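Local coordinates for (2Z,6E)-hedycaryol synthase (Kitasatospora setae, PDB 4MC3), which catalyses the magnesium-dependent 1,11-cyclisation of (2E,6E)-farnesyl diphosphate, with addition of water, to (2Z,6E)-hedycaryol and diphosphate, at residues 100-103 against 104-107; 188-192 against 193-197; 238-241 against 242-246; 266-269 against 270-274. One frame throughout, in Å; residues are numbered along the deposited sequence.

Contact 1. Residues 100-103 against 104-107; sequences AIDE and LRGT
Successive turns of helix 95-107 are joined where Arg105 N meets Ile101 O at 2.9 Å, an i to i+4 bond that runs almost straight (169° at the hydrogen). The same pair meets through side chains: the methyl CG2 of Ile101 lies 3.9 Å from CD of Arg105, the two chains crossing at a slant. Arg105 can serve here because its methylenes pack on the isoleucine while a bend at chi3 (71°) turns the guanidinium off toward helix 136-160, where NH1 bonds Gln151. Ile101, buried, suits the other half of this seam in the all-helical class I terpene synthase fold: it packs on Leu150 and Tyr153. One residue earlier, Leu104 N bonds Ala100 O at 3.1 Å, and the isobutyl group of Leu104 packs on Ala120 and Leu123 of helix 118-131. Further along, the backbone bond from Thr107 N to Glu103 O is weak, at 3.3 Å. Thr107 OG1 reaches back to Leu104 O at 2.8 Å, in the carbonyl plane on a lone pair, while CG2 sits 3.3 Å from Glu103 O. A valine here would probably leave Leu104 O without its hydroxyl partner.

Contact 2. Residues 188-192 against 193-197; sequences DELRL and PIFLP
The carboxylate oxygen OE1 of Glu189 takes the backbone N-H of Leu196 at 2.9 Å, with an angle of 151° at the hydrogen, and the donor stands 37° out of the carboxylate plane. The other oxygen, OE2, forms a salt bridge with Arg201, so one buried acid ties two later points of the chain together. Its CG lies anti to the carbonyl carbon (chi1 -63°) and the chain beyond is extended, which carries the carboxylate across Leu196 at about a right angle; Leu196 CG approaches Glu189 CD to 3.7 Å. A glutamine in its place would probably leave the charge of Arg201 without its mate. This loop joins helix 181-188 to helix 198-201 within the helical terpene synthase fold, passing through a short 3-10 turn at residues 189-190. Phe195 folds back over that turn: Glu189 O lies over one face of its ring, Glu189 CB is 3.8 Å from CD1, and CD1 of Leu190 comes within 4.0 Å of CE1. Trp138 of helix 136-160 meets the same ring edge-to-face. Leu192, buried, fills the inside of the bend, its CD1 4.2 Å from CD2 of Leu196, while its CD2 rests over the face of the Arg191 guanidinium. That group grips Asp188 side-on, NE to OD1 at 2.8 Å and NH2 to OD2 at 2.9 Å, the latter on the syn lone pair, and its NH1 forms a second salt bridge with Asp294 of helix 286-309.

Contact 3. Residues 238-241 against 242-246; sequences AVTI and IREAQ
Thr240 OG1 and Arg243 NE share one water, at 2.7 Å from the hydroxyl and 3.0 Å from the guanidinium nitrogen, whose proton the water accepts. The torsions allow the bridge: OG1 stands beside the backbone N of Thr240, whereas the arginine leaves its backbone with CG anti to N (chi1 -168°) and bends at chi3, so the two side chains run alongside each other. NH1 of Arg243 makes a salt bridge of 3.4 Å with OE2 of Glu244, whose chain is bent at chi2. Alongside, the methyl CG2 of Thr240 packs 3.9 Å from CG of Glu244. Threonine thus serves both, its hydroxyl for water and its methyl for the aliphatic part of the acid. The backbone carries regular i to i+4 bonds, of which Arg243 N to Val239 O, at 2.9 Å, is nearly straight (171°). Branched apolar residues suit the sides that meet other helices: Ile241 lies on Leu168 and Tyr171 of helix 168-178, and Val239 and Ile242 on Val257 of helix 250-282. At the start of the helix, Ala238 N bonds Asp222 of the NXXXSXXXE motif. This is a short helix of the class I terpene synthase fold, packed on helix 204-225, which carries residues that probably bind the third magnesium.

Contact 4. Residues 266-269 against 270-274; sequences HTVL and QARQE
In Arg272 CG points away from the carbonyl carbon (chi1 -73°), which sets it 3.4 Å from Val268 O, one turn back, and a bend at chi3 (75°) then leads the guanidinium away. The side chain touches Ala297 and Ala300 of helix 286-309 and Phe13; a long, flexible arginine suits a place at this interface. Gln273 shares that first torsion but bends at chi2, which brings NE2 within reach of a water that also holds Leu269 O. This water bridges the turn: it donates to Leu269 O at 2.7 Å and accepts from Gln273 NE2 at 2.8 Å. This second partner for Leu269 O accompanies a weak backbone bond, Gln273 N lying 3.4 Å from that oxygen. The neighbouring bonds are shorter, with Ala271 N 2.8 Å from Thr267 O and Gln270 N 2.9 Å from His266 O. The side chain of Gln270 reaches Glu274, NE2 to OE2 at 2.6 Å, on the syn side but tilted from the carboxylate plane; Glu274 also forms a salt bridge with Lys208. On the side facing helix 204-225, the small or apolar residues Thr267 and Val268 meet Ala212 and Leu209, while the Thr267 hydroxyl bonds back to Ala263 O. Here helix 250-282 packs on both helix 204-225 and helix 286-309, as expected in the all-helical class I terpene synthase fold.

The four contacts follow one another along the chain, and none touches another. Contacts 1 and 4 lie on opposite sides of the chain's centre, their own centres about 36 Å apart, and so do contacts 2 and 3, about 39 Å apart; contacts 2 and 4 come nearest, with about 10 Å between their closest atoms. Two come near active-site residues: in contact 1 the Ile101 side chain is about 7 Å from that of Phe149, which stabilises the cation at C-11, and about 11 Å from the bound nerolidol; in contact 3 Ala238 is about 7 Å, side chain to side chain, from Arg175, which probably binds the substrate. Contacts 2 and 4 lie away from these sites.

Contact 1. Residues 100-103 against 104-107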
loop_
_atom_site.group_PDB
_atom_site.type_symbol
_atom_site.label_atom_id
_atom_site.label_comp_id
_atom_site.label_asym_id
_atom_site.label_seq_id
_atom_site.Cartn_x
_atom_site.Cartn_y
_atom_site.Cartn_z
ATOM N N ALA A 100 12.579 3.124 -16.944
ATOM C CA ALA A 100 11.198 3.595 -16.693
ATOM C C ALA A 100 11.055 4.081 -15.239
ATOM O O ALA A 100 10.514 5.201 -14.957
ATOM C CB ALA A 100 10.253 2.469 -16.977
ATOM N N ILE A 101 11.592 3.292 -14.326
ATOM C CA ILE A 101 11.456 3.571 -12.877
ATOM C C ILE A 101 12.232 4.835 -12.528
ATOM O O ILE A 101 11.746 5.721 -11.783
ATOM C CB ILE A 101 11.842 2.355 -11.994
ATOM C CG1 ILE A 101 10.847 1.171 -12.110
ATOM C CG2 ILE A 101 11.964 2.723 -10.520
ATOM C CD1 ILE A 101 9.392 1.508 -11.808
ATOM N N ASP A 102 13.421 5.001 -13.098
ATOM C CA ASP A 102 14.237 6.137 -12.749
ATOM C C ASP A 102 13.595 7.435 -13.250
ATOM O O ASP A 102 13.686 8.465 -12.573
ATOM C CB ASP A 102 15.648 5.993 -13.303
ATOM C CG ASP A 102 16.511 4.977 -12.494
ATOM O OD1 ASP A 102 16.088 4.483 -11.396
ATOM O OD2 ASP A 102 17.641 4.683 -12.941
ATOM N N GLU A 103 12.927 7.378 -14.393
ATOM C CA GLU A 103 12.234 8.538 -14.945
ATOM C C GLU A 103 11.066 8.926 -14.015
ATOM O O GLU A 103 10.884 10.088 -13.716
ATOM C CB GLU A 103 11.663 8.228 -16.318
ATOM C CG GLU A 103 10.934 9.443 -16.890
ATOM C CD GLU A 103 10.355 9.202 -18.249
ATOM O OE1 GLU A 103 9.579 8.236 -18.411
ATOM O OE2 GLU A 103 10.681 9.991 -19.151
ATOM N N LEU A 104 10.337 7.938 -13.515
ATOM C CA LEU A 104 9.236 8.217 -12.579
ATOM C C LEU A 104 9.765 8.815 -11.262
ATOM O O LEU A 104 9.245 9.814 -10.734
ATOM C CB LEU A 104 8.429 6.953 -12.349
ATOM C CG LEU A 104 7.598 6.476 -13.546
ATOM C CD1 LEU A 104 7.089 5.063 -13.340
ATOM C CD2 LEU A 104 6.426 7.396 -13.869
ATOM N N ARG A 105 10.795 8.199 -10.706
ATOM C CA ARG A 105 11.387 8.632 -9.460
ATOM C C ARG A 105 11.870 10.068 -9.551
ATOM O O ARG A 105 11.717 10.877 -8.597
ATOM C CB ARG A 105 12.556 7.723 -9.078
ATOM C CG ARG A 105 12.137 6.401 -8.485
ATOM C CD ARG A 105 13.362 5.551 -8.192
ATOM N NE ARG A 105 14.037 6.150 -7.061
ATOM C CZ ARG A 105 14.751 5.520 -6.160
ATOM N NH1 ARG A 105 14.965 4.213 -6.234
ATOM N NH2 ARG A 105 15.262 6.233 -5.169
ATOM N N GLY A 106 12.460 10.381 -10.692
ATOM C CA GLY A 106 12.958 11.699 -10.997
ATOM C C GLY A 106 11.882 12.755 -10.891
ATOM O O GLY A 106 12.161 13.873 -10.390
ATOM N N THR A 107 10.666 12.412 -11.343
ATOM C CA THR A 107 9.555 13.377 -11.333
ATOM C C THR A 107 9.254 13.870 -9.930
ATOM O O THR A 107 8.768 15.003 -9.748
ATOM C CB THR A 107 8.252 12.921 -12.059
ATOM O OG1 THR A 107 7.537 11.962 -11.264
ATOM C CG2 THR A 107 8.523 12.358 -13.436
#

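Contact 2. Residues 188-192 against 193-197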
loop_
_atom_site.group_PDB
_atom_site.type_symbol
_atom_site.label_atom_id
_atom_site.label_comp_id
_atom_site.label_asym_id
_atom_site.label_seq_id
_atom_site.Cartn_x
_atom_site.Cartn_y
_atom_site.Cartn_z
ATOM N N ASP A 188 -3.726 8.707 4.156
ATOM C CA ASP A 188 -4.785 8.775 5.148
ATOM C C ASP A 188 -4.603 9.985 6.088
ATOM O O ASP A 188 -5.579 10.489 6.651
ATOM C CB ASP A 188 -4.857 7.503 5.969
ATOM C CG ASP A 188 -6.150 7.381 6.808
ATOM O OD1 ASP A 188 -7.228 7.681 6.265
ATOM O OD2 ASP A 188 -6.042 7.024 8.021
ATOM N N GLU A 189 -3.376 10.503 6.219
ATOM C CA GLU A 189 -3.153 11.634 7.106
ATOM C C GLU A 189 -3.902 12.886 6.593
ATOM O O GLU A 189 -4.204 13.767 7.385
ATOM C CB GLU A 189 -1.691 11.925 7.282
ATOM C CG GLU A 189 -0.914 10.824 7.932
ATOM C CD GLU A 189 0.485 11.248 8.380
ATOM O OE1 GLU A 189 0.616 12.351 8.988
ATOM O OE2 GLU A 189 1.459 10.485 8.128
ATOM N N LEU A 190 -4.202 12.957 5.302
ATOM C CA LEU A 190 -4.876 14.103 4.737
ATOM C C LEU A 190 -6.284 14.273 5.335
ATOM O O LEU A 190 -6.804 15.398 5.347
ATOM C CB LEU A 190 -4.946 14.001 3.241
ATOM C CG LEU A 190 -3.720 14.489 2.468
ATOM C CD1 LEU A 190 -2.436 13.816 2.762
ATOM C CD2 LEU A 190 -3.903 14.379 0.979
ATOM N N ARG A 191 -6.897 13.191 5.829
ATOM C CA ARG A 191 -8.254 13.293 6.377
ATOM C C ARG A 191 -8.307 13.455 7.886
ATOM O O ARG A 191 -9.393 13.680 8.456
ATOM C CB ARG A 191 -9.137 12.134 5.940
ATOM C CG ARG A 191 -8.763 10.757 6.401
ATOM C CD ARG A 191 -9.392 10.326 7.702
ATOM N NE ARG A 191 -8.790 9.092 8.159
ATOM C CZ ARG A 191 -9.032 8.509 9.316
ATOM N NH1 ARG A 191 -9.929 9.044 10.156
ATOM N NH2 ARG A 191 -8.358 7.440 9.670
ATOM N N LEU A 192 -7.167 13.367 8.551
ATOM C CA LEU A 192 -7.091 13.509 9.994
ATOM C C LEU A 192 -7.213 15.043 10.321
ATOM O O LEU A 192 -6.990 15.868 9.469
ATOM C CB LEU A 192 -5.757 12.969 10.499
ATOM C CG LEU A 192 -5.476 11.475 10.242
ATOM C CD1 LEU A 192 -4.080 11.123 10.711
ATOM C CD2 LEU A 192 -6.510 10.592 10.900
ATOM N N PRO A 193 -7.580 15.352 11.562
ATOM C CA PRO A 193 -7.625 16.739 12.046
ATOM C C PRO A 193 -6.267 17.410 11.992
ATOM O O PRO A 193 -6.201 18.601 11.771
ATOM C CB PRO A 193 -8.104 16.585 13.499
ATOM C CG PRO A 193 -8.881 15.307 13.484
ATOM C CD PRO A 193 -8.091 14.402 12.555
ATOM N N ILE A 194 -5.196 16.630 12.090
ATOM C CA ILE A 194 -3.882 17.169 11.884
ATOM C C ILE A 194 -3.009 16.032 11.393
ATOM O O ILE A 194 -3.328 14.840 11.606
ATOM C CB ILE A 194 -3.281 17.760 13.161
ATOM C CG1 ILE A 194 -3.190 16.670 14.231
ATOM C CG2 ILE A 194 -4.053 19.051 13.525
ATOM C CD1 ILE A 194 -2.542 17.197 15.475
ATOM N N PHE A 195 -1.912 16.395 10.745
ATOM C CA PHE A 195 -0.909 15.401 10.385
ATOM C C PHE A 195 -0.269 14.797 11.637
ATOM O O PHE A 195 -0.120 15.475 12.683
ATOM C CB PHE A 195 0.147 16.002 9.423
ATOM C CG PHE A 195 -0.351 16.246 8.060
ATOM C CD1 PHE A 195 -0.045 15.381 7.049
ATOM C CD2 PHE A 195 -1.204 17.326 7.774
ATOM C CE1 PHE A 195 -0.562 15.550 5.790
ATOM C CE2 PHE A 195 -1.688 17.507 6.511
ATOM C CZ PHE A 195 -1.398 16.617 5.522
ATOM N N LEU A 196 0.197 13.554 11.547
ATOM C CA LEU A 196 0.937 12.936 12.631
ATOM C C LEU A 196 2.225 13.725 12.909
ATOM O O LEU A 196 2.929 14.115 11.999
ATOM C CB LEU A 196 1.301 11.494 12.326
ATOM C CG LEU A 196 0.198 10.469 11.979
ATOM C CD1 LEU A 196 0.795 9.143 11.611
ATOM C CD2 LEU A 196 -0.781 10.351 13.138
ATOM N N PRO A 197 2.540 13.918 14.170
ATOM C CA PRO A 197 3.884 14.442 14.431
ATOM C C PRO A 197 4.939 13.440 13.934
ATOM O O PRO A 197 4.733 12.218 14.036
ATOM C CB PRO A 197 3.938 14.516 15.951
ATOM C CG PRO A 197 2.506 14.566 16.411
ATOM C CD PRO A 197 1.731 13.755 15.384
#

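Contact 3. Residues 238-241 against 242-246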
loop_
_atom_site.group_PDB
_atom_site.type_symbol
_atom_site.label_atom_id
_atom_site.label_comp_id
_atom_site.label_asym_id
_atom_site.label_seq_id
_atom_site.Cartn_x
_atom_site.Cartn_y
_atom_site.Cartn_z
ATOM N N ALA A 238 5.245 -15.528 -1.396
ATOM C CA ALA A 238 5.720 -16.239 -0.215
ATOM C C ALA A 238 5.398 -17.734 -0.308
ATOM O O ALA A 238 6.143 -18.562 0.195
ATOM C CB ALA A 238 5.103 -15.649 1.044
ATOM N N VAL A 239 4.257 -18.077 -0.885
ATOM C CA VAL A 239 3.878 -19.478 -1.015
ATOM C C VAL A 239 4.920 -20.227 -1.831
ATOM O O VAL A 239 5.461 -21.266 -1.425
ATOM C CB VAL A 239 2.501 -19.641 -1.633
ATOM C CG1 VAL A 239 2.204 -21.135 -1.805
ATOM C CG2 VAL A 239 1.435 -18.999 -0.780
ATOM N N THR A 240 5.202 -19.677 -2.983
ATOM C CA THR A 240 6.188 -20.250 -3.905
ATOM C C THR A 240 7.571 -20.329 -3.282
ATOM O O THR A 240 8.274 -21.298 -3.473
ATOM C CB THR A 240 6.217 -19.412 -5.206
ATOM O OG1 THR A 240 4.881 -19.378 -5.706
ATOM C CG2 THR A 240 7.148 -19.998 -6.234
ATOM N N ILE A 241 7.981 -19.268 -2.595
ATOM C CA ILE A 241 9.293 -19.197 -1.990
ATOM C C ILE A 241 9.481 -20.331 -0.976
ATOM O O ILE A 241 10.540 -20.978 -0.945
ATOM C CB ILE A 241 9.539 -17.819 -1.375
ATOM C CG1 ILE A 241 9.746 -16.782 -2.504
ATOM C CG2 ILE A 241 10.724 -17.840 -0.440
ATOM C CD1 ILE A 241 9.628 -15.327 -2.062
ATOM N N ILE A 242 8.485 -20.545 -0.139
ATOM C CA ILE A 242 8.525 -21.631 0.869
ATOM C C ILE A 242 8.511 -22.999 0.174
ATOM O O ILE A 242 9.351 -23.861 0.475
ATOM C CB ILE A 242 7.391 -21.499 1.903
ATOM C CG1 ILE A 242 7.617 -20.214 2.745
ATOM C CG2 ILE A 242 7.278 -22.752 2.785
ATOM C CD1 ILE A 242 6.434 -19.830 3.606
ATOM N N ARG A 243 7.567 -23.196 -0.753
ATOM C CA ARG A 243 7.462 -24.449 -1.489
ATOM C C ARG A 243 8.779 -24.825 -2.173
ATOM O O ARG A 243 9.222 -25.977 -2.068
ATOM C CB ARG A 243 6.330 -24.356 -2.533
ATOM C CG ARG A 243 5.927 -25.682 -3.177
ATOM C CD ARG A 243 4.867 -25.455 -4.236
ATOM N NE ARG A 243 5.278 -24.494 -5.267
ATOM C CZ ARG A 243 6.120 -24.754 -6.269
ATOM N NH1 ARG A 243 6.671 -25.958 -6.403
ATOM N NH2 ARG A 243 6.415 -23.795 -7.146
ATOM N N GLU A 244 9.407 -23.886 -2.858
ATOM C CA GLU A 244 10.607 -24.179 -3.640
ATOM C C GLU A 244 11.842 -24.379 -2.764
ATOM O O GLU A 244 12.756 -25.123 -3.117
ATOM C CB GLU A 244 10.886 -23.080 -4.679
ATOM C CG GLU A 244 9.791 -22.880 -5.727
ATOM C CD GLU A 244 9.955 -23.712 -6.981
ATOM O OE1 GLU A 244 10.138 -23.110 -8.064
ATOM O OE2 GLU A 244 9.884 -24.957 -6.890
ATOM N N ALA A 245 11.894 -23.675 -1.649
ATOM C CA ALA A 245 12.983 -23.832 -0.682
ATOM C C ALA A 245 12.928 -25.179 0.037
ATOM O O ALA A 245 13.986 -25.801 0.270
ATOM C CB ALA A 245 12.923 -22.710 0.339
ATOM N N GLN A 246 11.719 -25.639 0.374
ATOM C CA GLN A 246 11.531 -26.811 1.254
ATOM C C GLN A 246 11.269 -28.104 0.495
ATOM O O GLN A 246 11.436 -29.189 1.062
ATOM C CB GLN A 246 10.308 -26.653 2.162
ATOM C CG GLN A 246 10.456 -25.746 3.364
ATOM C CD GLN A 246 9.278 -25.834 4.316
ATOM O OE1 GLN A 246 8.301 -26.537 4.079
ATOM N NE2 GLN A 246 9.359 -25.089 5.404
HETATM O O HOH W 1 4.118 -21.882 -6.319
#

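Contact 4. Residues 266-269 against 270-274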
loop_
_atom_site.group_PDB
_atom_site.type_symbol
_atom_site.label_atom_id
_atom_site.label_comp_id
_atom_site.label_asym_id
_atom_site.label_seq_id
_atom_site.Cartn_x
_atom_site.Cartn_y
_atom_site.Cartn_z
ATOM N N HIS A 266 -1.330 -10.891 15.077
ATOM C CA HIS A 266 -1.031 -10.727 16.487
ATOM C C HIS A 266 -0.012 -9.625 16.745
ATOM O O HIS A 266 -0.120 -8.908 17.733
ATOM C CB HIS A 266 -0.668 -12.064 17.103
ATOM C CG HIS A 266 -1.867 -12.962 17.246
ATOM N ND1 HIS A 266 -2.786 -12.807 18.261
ATOM C CD2 HIS A 266 -2.347 -13.950 16.454
ATOM C CE1 HIS A 266 -3.754 -13.695 18.116
ATOM N NE2 HIS A 266 -3.513 -14.400 17.026
ATOM N N THR A 267 0.898 -9.399 15.785
ATOM C CA THR A 267 1.814 -8.279 15.836
ATOM C C THR A 267 1.073 -6.921 15.688
ATOM O O THR A 267 1.431 -5.937 16.363
ATOM C CB THR A 267 2.921 -8.439 14.772
ATOM O OG1 THR A 267 3.622 -9.682 14.993
ATOM C CG2 THR A 267 3.911 -7.344 14.840
ATOM N N VAL A 268 0.063 -6.871 14.813
ATOM C CA VAL A 268 -0.783 -5.678 14.700
ATOM C C VAL A 268 -1.481 -5.375 16.034
ATOM O O VAL A 268 -1.470 -4.229 16.490
ATOM C CB VAL A 268 -1.810 -5.770 13.548
ATOM C CG1 VAL A 268 -2.913 -4.726 13.681
ATOM C CG2 VAL A 268 -1.038 -5.620 12.222
ATOM N N LEU A 269 -2.053 -6.418 16.641
ATOM C CA LEU A 269 -2.811 -6.281 17.908
ATOM C C LEU A 269 -1.892 -5.759 19.004
ATOM O O LEU A 269 -2.210 -4.783 19.720
ATOM C CB LEU A 269 -3.473 -7.601 18.287
ATOM C CG LEU A 269 -4.682 -8.011 17.444
ATOM C CD1 LEU A 269 -5.051 -9.476 17.664
ATOM C CD2 LEU A 269 -5.872 -7.091 17.712
ATOM N N GLN A 270 -0.719 -6.364 19.095
ATOM C CA GLN A 270 0.298 -5.938 20.065
ATOM C C GLN A 270 0.768 -4.515 19.823
ATOM O O GLN A 270 0.867 -3.732 20.755
ATOM C CB GLN A 270 1.503 -6.884 20.043
ATOM C CG GLN A 270 2.483 -6.662 21.202
ATOM C CD GLN A 270 3.757 -7.515 21.127
ATOM O OE1 GLN A 270 3.837 -8.496 20.386
ATOM N NE2 GLN A 270 4.764 -7.132 21.907
ATOM N N ALA A 271 1.077 -4.171 18.563
ATOM C CA ALA A 271 1.605 -2.854 18.253
ATOM C C ALA A 271 0.612 -1.733 18.593
ATOM O O ALA A 271 1.011 -0.600 18.917
ATOM C CB ALA A 271 1.990 -2.745 16.793
ATOM N N ARG A 272 -0.675 -2.007 18.370
ATOM C CA ARG A 272 -1.704 -1.018 18.715
ATOM C C ARG A 272 -1.691 -0.686 20.197
ATOM O O ARG A 272 -1.777 0.473 20.573
ATOM C CB ARG A 272 -3.089 -1.475 18.288
ATOM C CG ARG A 272 -3.258 -1.390 16.770
ATOM C CD ARG A 272 -4.684 -1.737 16.358
ATOM N NE ARG A 272 -5.594 -0.630 16.664
ATOM C CZ ARG A 272 -6.917 -0.674 16.521
ATOM N NH1 ARG A 272 -7.532 -1.783 16.101
ATOM N NH2 ARG A 272 -7.639 0.391 16.821
ATOM N N GLN A 273 -1.536 -1.716 21.022
ATOM C CA GLN A 273 -1.452 -1.511 22.472
ATOM C C GLN A 273 -0.214 -0.719 22.824
ATOM O O GLN A 273 -0.255 0.211 23.641
ATOM C CB GLN A 273 -1.471 -2.867 23.193
ATOM C CG GLN A 273 -2.853 -3.503 23.171
ATOM C CD GLN A 273 -3.982 -2.502 23.482
ATOM O OE1 GLN A 273 -4.092 -2.004 24.610
ATOM N NE2 GLN A 273 -4.819 -2.201 22.475
ATOM N N GLU A 274 0.903 -1.103 22.216
ATOM C CA GLU A 274 2.176 -0.459 22.447
ATOM C C GLU A 274 2.149 0.999 21.992
ATOM O O GLU A 274 2.776 1.875 22.598
ATOM C CB GLU A 274 3.296 -1.253 21.764
ATOM C CG GLU A 274 3.564 -2.600 22.447
ATOM C CD GLU A 274 4.494 -3.507 21.669
ATOM O OE1 GLU A 274 4.868 -3.188 20.518
ATOM O OE2 GLU A 274 4.845 -4.571 22.212
HETATM O O HOH W 2 -4.713 -4.111 20.388
#